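PDB 3EAF: ABC transporter, substrate binding protein, which probably captures a small solute outside the cell membrane and delivers it to an ABC importer. Local coordinates for residues P120-S125 with I254-Y259; Y349-I354 with K368-S373. All blocks are in the same frame, centred on the assembly; numbering follows the deposited sequence.

Contact 1 of 2, residues P120-S125 with I254-Y259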
# COMPACT_ATOMS: atom_id res chain seq x y z
N PRO A 120 -5.93 5.11 1.27
CA PRO A 120 -5.41 6.48 1.10
C PRO A 120 -4.22 6.57 0.14
O PRO A 120 -3.21 7.22 0.45
CB PRO A 120 -4.99 6.84 2.52
CG PRO A 120 -4.50 5.55 3.08
CD PRO A 120 -5.37 4.47 2.47
N ALA A 121 -4.34 5.94 -1.03
CA ALA A 121 -3.26 5.91 -2.02
C ALA A 121 -3.87 5.68 -3.40
O ALA A 121 -5.02 5.24 -3.50
CB ALA A 121 -2.25 4.80 -1.67
N PRO A 122 -3.11 5.97 -4.47
CA PRO A 122 -3.60 5.53 -5.79
C PRO A 122 -3.63 4.01 -5.83
O PRO A 122 -2.93 3.36 -5.07
CB PRO A 122 -2.54 6.06 -6.76
CG PRO A 122 -1.75 7.09 -5.99
CD PRO A 122 -1.80 6.64 -4.56
N ASP A 123 -4.44 3.45 -6.72
CA ASP A 123 -4.44 2.00 -6.91
C ASP A 123 -3.07 1.55 -7.42
O ASP A 123 -2.31 2.36 -7.94
CB ASP A 123 -5.51 1.62 -7.92
CG ASP A 123 -5.22 2.19 -9.28
OD1 ASP A 123 -4.68 1.45 -10.12
OD2 ASP A 123 -5.48 3.39 -9.48
N TYR A 124 -2.79 0.25 -7.28
CA TYR A 124 -1.52 -0.35 -7.71
C TYR A 124 -1.12 -0.08 -9.16
O TYR A 124 0.07 0.03 -9.47
CB TYR A 124 -1.58 -1.87 -7.53
CG TYR A 124 -1.36 -2.38 -6.12
CD1 TYR A 124 -2.13 -3.44 -5.63
CD2 TYR A 124 -0.38 -1.83 -5.28
CE1 TYR A 124 -1.93 -3.94 -4.35
CE2 TYR A 124 -0.18 -2.33 -3.99
CZ TYR A 124 -0.96 -3.38 -3.53
OH TYR A 124 -0.78 -3.89 -2.26
N SER A 125 -2.10 -0.00 -10.04
CA SER A 125 -1.84 0.17 -11.47
C SER A 125 -1.38 1.60 -11.79
O SER A 125 -0.36 1.79 -12.45
CB SER A 125 -3.08 -0.23 -12.29
OG SER A 125 -3.53 -1.52 -11.93
N ILE A 254 8.55 2.85 -5.32
CA ILE A 254 7.40 3.73 -5.35
C ILE A 254 6.86 3.85 -3.93
O ILE A 254 6.90 2.88 -3.16
CB ILE A 254 6.29 3.17 -6.28
CG1 ILE A 254 6.81 3.02 -7.72
CG2 ILE A 254 5.03 4.05 -6.25
CD1 ILE A 254 5.89 2.20 -8.63
N SER A 255 6.37 5.04 -3.57
CA SER A 255 5.61 5.20 -2.34
C SER A 255 4.68 6.39 -2.45
O SER A 255 5.13 7.49 -2.77
CB SER A 255 6.54 5.38 -1.13
OG SER A 255 5.78 5.59 0.05
N PRO A 256 3.38 6.18 -2.20
CA PRO A 256 2.43 7.30 -2.09
C PRO A 256 2.62 8.15 -0.83
O PRO A 256 2.05 9.25 -0.72
CB PRO A 256 1.06 6.59 -2.05
CG PRO A 256 1.32 5.18 -2.51
CD PRO A 256 2.71 4.88 -2.04
N PHE A 257 3.44 7.66 0.10
CA PHE A 257 3.60 8.26 1.43
C PHE A 257 5.06 8.64 1.64
O PHE A 257 5.96 7.87 1.28
CB PHE A 257 3.19 7.26 2.53
CG PHE A 257 1.98 6.44 2.18
CD1 PHE A 257 0.70 6.94 2.39
CD2 PHE A 257 2.12 5.17 1.63
CE1 PHE A 257 -0.42 6.20 2.06
CE2 PHE A 257 1.00 4.41 1.30
CZ PHE A 257 -0.27 4.93 1.50
N ILE A 258 5.28 9.81 2.22
CA ILE A 258 6.63 10.27 2.57
C ILE A 258 7.24 9.36 3.65
O ILE A 258 6.54 8.92 4.57
CB ILE A 258 6.62 11.77 3.01
CG1 ILE A 258 8.01 12.41 2.88
CG2 ILE A 258 6.05 11.95 4.43
CD1 ILE A 258 8.55 12.46 1.44
N TYR A 259 8.52 9.02 3.50
CA TYR A 259 9.23 8.24 4.51
C TYR A 259 9.51 9.15 5.69
O TYR A 259 9.73 10.35 5.49
CB TYR A 259 10.59 7.75 3.99
CG TYR A 259 10.60 6.64 2.96
CD1 TYR A 259 9.50 6.39 2.14
CD2 TYR A 259 11.75 5.86 2.80
CE1 TYR A 259 9.55 5.37 1.18
CE2 TYR A 259 11.80 4.86 1.85
CZ TYR A 259 10.70 4.62 1.05
OH TYR A 259 10.78 3.62 0.12

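Contact 2 of 2, residues Y349-I354 with K368-S373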
# COMPACT_ATOMS: atom_id res chain seq x y z
N TYR A 349 -6.14 9.68 -5.21
CA TYR A 349 -5.27 10.60 -5.95
C TYR A 349 -4.41 9.76 -6.87
O TYR A 349 -4.54 8.53 -6.86
CB TYR A 349 -4.42 11.48 -5.01
CG TYR A 349 -3.57 10.74 -4.00
CD1 TYR A 349 -2.23 10.44 -4.26
CD2 TYR A 349 -4.10 10.35 -2.77
CE1 TYR A 349 -1.44 9.77 -3.33
CE2 TYR A 349 -3.32 9.67 -1.83
CZ TYR A 349 -2.00 9.38 -2.12
OH TYR A 349 -1.23 8.70 -1.20
N ARG A 350 -3.56 10.38 -7.68
CA ARG A 350 -2.80 9.63 -8.69
C ARG A 350 -1.28 9.64 -8.50
O ARG A 350 -0.60 8.67 -8.86
CB ARG A 350 -3.13 10.12 -10.11
CG ARG A 350 -4.56 9.84 -10.55
CD ARG A 350 -4.81 10.29 -11.99
NE ARG A 350 -4.35 9.32 -12.99
CZ ARG A 350 -3.36 9.54 -13.87
NH1 ARG A 350 -2.70 10.70 -13.88
NH2 ARG A 350 -3.04 8.60 -14.75
N LYS A 351 -0.73 10.72 -7.96
CA LYS A 351 0.72 10.85 -7.94
C LYS A 351 1.39 10.09 -6.79
O LYS A 351 0.74 9.72 -5.81
CB LYS A 351 1.16 12.32 -7.98
CG LYS A 351 0.83 13.15 -6.76
CD LYS A 351 1.28 14.60 -6.98
CE LYS A 351 0.35 15.35 -7.94
NZ LYS A 351 0.66 16.83 -7.95
N VAL A 352 2.69 9.83 -6.96
CA VAL A 352 3.48 9.08 -5.98
C VAL A 352 4.85 9.72 -5.80
O VAL A 352 5.29 10.49 -6.65
CB VAL A 352 3.68 7.60 -6.39
CG1 VAL A 352 2.36 6.85 -6.36
CG2 VAL A 352 4.36 7.48 -7.77
N PHE A 353 5.50 9.40 -4.69
CA PHE A 353 6.92 9.70 -4.51
C PHE A 353 7.74 8.58 -5.13
O PHE A 353 7.31 7.43 -5.14
CB PHE A 353 7.29 9.84 -3.04
CG PHE A 353 6.56 10.95 -2.31
CD1 PHE A 353 6.92 12.28 -2.51
CD2 PHE A 353 5.54 10.65 -1.41
CE1 PHE A 353 6.25 13.31 -1.82
CE2 PHE A 353 4.87 11.66 -0.72
CZ PHE A 353 5.22 13.00 -0.93
N ILE A 354 8.91 8.92 -5.65
CA ILE A 354 9.87 7.92 -6.11
C ILE A 354 11.12 8.06 -5.27
O ILE A 354 11.61 9.17 -5.05
CB ILE A 354 10.20 8.08 -7.62
CG1 ILE A 354 8.95 7.88 -8.50
CG2 ILE A 354 11.36 7.14 -8.02
CD1 ILE A 354 8.38 6.47 -8.53
N LYS A 368 7.88 13.93 -6.72
CA LYS A 368 6.53 13.43 -7.03
C LYS A 368 6.37 13.22 -8.53
O LYS A 368 6.73 14.09 -9.33
CB LYS A 368 5.45 14.40 -6.55
CG LYS A 368 5.38 14.62 -5.07
CD LYS A 368 4.37 15.70 -4.75
CE LYS A 368 4.24 15.88 -3.25
NZ LYS A 368 3.26 16.94 -2.92
N PHE A 369 5.82 12.07 -8.89
CA PHE A 369 5.62 11.70 -10.29
C PHE A 369 4.24 11.11 -10.54
O PHE A 369 3.65 10.50 -9.65
CB PHE A 369 6.73 10.76 -10.75
CG PHE A 369 8.10 11.38 -10.72
CD1 PHE A 369 8.56 12.14 -11.80
CD2 PHE A 369 8.92 11.24 -9.60
CE1 PHE A 369 9.82 12.73 -11.76
CE2 PHE A 369 10.18 11.83 -9.55
CZ PHE A 369 10.63 12.58 -10.64
N GLU A 370 3.74 11.31 -11.75
CA GLU A 370 2.39 10.87 -12.11
C GLU A 370 2.37 10.38 -13.55
O GLU A 370 3.03 10.95 -14.42
CB GLU A 370 1.41 12.04 -11.95
CG GLU A 370 -0.05 11.64 -11.86
CD GLU A 370 -0.99 12.84 -11.80
OE1 GLU A 370 -0.54 13.95 -11.44
OE2 GLU A 370 -2.19 12.68 -12.11
N ALA A 371 1.62 9.31 -13.79
CA ALA A 371 1.39 8.81 -15.15
C ALA A 371 0.64 9.86 -15.98
O ALA A 371 -0.11 10.66 -15.41
CB ALA A 371 0.61 7.51 -15.09
N PRO A 372 0.85 9.86 -17.32
CA PRO A 372 0.10 10.79 -18.18
C PRO A 372 -1.39 10.75 -17.90
O PRO A 372 -1.95 9.69 -17.61
CB PRO A 372 0.38 10.26 -19.60
CG PRO A 372 1.70 9.57 -19.50
CD PRO A 372 1.79 9.02 -18.09
N SER A 373 -2.03 11.91 -18.00
CA SER A 373 -3.46 12.06 -17.71
C SER A 373 -4.35 11.16 -18.58
O SER A 373 -5.41 10.73 -18.13
CB SER A 373 -3.88 13.52 -17.88
OG SER A 373 -3.11 14.37 -17.03

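Contact 1 of 2, residues P120-S125 with I254-Y259
Phe-257 has CG anti to its own carbonyl carbon, beside the backbone N (chi1 -39°). A chi2 of -84° then turns the ring, whose far atoms reach Pro-120 and Ala-121. Phe-257 CE1 lies 3.4 Å from Pro-120 O. Phe-257 CZ is 3.7 Å from Ala-121 CB. Pro-256 CB sits 3.9 Å above the plane of the Phe-257 ring, over its centre. The proline ring also meets the other segment: Pro-256 CG is 3.7 Å from Ala-121 CB. Pro-122 and Pro-256 cross obliquely, with CD of the former 3.8 Å from CB of the latter. No hydrogen bond joins the two segments, and all five touching residues are buried. Residues 120-125 run from strand 117-118 of one sheet to helix 124-139, which packs against the other. Residues 254-259 leave the end of strand 251-255 and turn. The two segments are consistent with two of the hinge crossovers of a type I periplasmic binding protein. The turn after the strand is held locally. Ser-255 OG donates to Phe-257 O over 2.6 Å, on a lone pair in the carbonyl plane. Asp-123 is the N-cap of helix 124-139, and its OD1 takes a weak bond from Ser-125 N, 3.0 Å away.

Contact 2 of 2, residues Y349-I354 with K368-S373
Val-352 and Phe-369 form an antiparallel hydrogen-bonded pair of a beta hairpin. Val-352 N donates to Phe-369 O over 2.9 Å. Phe-369 N returns a bond to Val-352 O at 2.8 Å. Phe-353 and Lys-368 are the adjacent non-hydrogen-bonded pair.

Past the paired strands, one arginine makes a salt bridge and two bonds to backbone carbonyls. Arg-350 bends at chi3 (82°) and crosses Glu-370 at about a right angle. Arg-350 NH1 makes a salt bridge with Glu-370 OE2 at 2.7 Å. The oxygen is met on its anti side, somewhat out of the carboxylate plane, and the guanidinium and carboxylate planes lie 56° apart. Arg-350 NH1 also donates to Ala-371 O, 3.0 Å away and near the guanidinium plane. NH2 of Arg-350 reaches Pro-372 O at 3.2 Å. Both carbonyls receive their donor from above the carbonyl plane. Lys-368 NZ bonds to Ala-336 O.

Apolar contacts fall on two faces. On one, Lys-368 runs beside the Phe-353 ring, its CE 3.6 Å from CE1 of Phe-353. On the other, Ile-354 CG1 meets Phe-369 CD2 at 3.5 Å, and Phe-369 makes a T-shaped stack with Phe-134 of helix 124-139.

One guanidinium thus grips three consecutive residues, 370-372. Its three bonds hold the chain as it leaves the strand, while Glu-370 probably moderates the positive charge of Arg-350 and, at longer range, of Lys-351.

From the N terminus, the chain completes strand 117-118 of the first sheet and passes to helix 124-139. It then builds most of the second sheet. Contact 1 closes this long loop of 128 residues, bringing residues 120-125 and 254-259 together. Contact 2 comes later and closes a short hairpin, strands 352-357 and 363-369, at the edge of the same sheet. The two contacts are in series and neither nests nor crosses. They touch side by side: strand 251-255 neighbours strand 352-357, with Ser-255 O probably hydrogen-bonded to Phe-353 N. Tyr-349 OH bonds to Pro-120 O and weakly to Pro-256 O. Tyr-349, on what is probably the third passage between the lobes, thus joins both segments of contact 1.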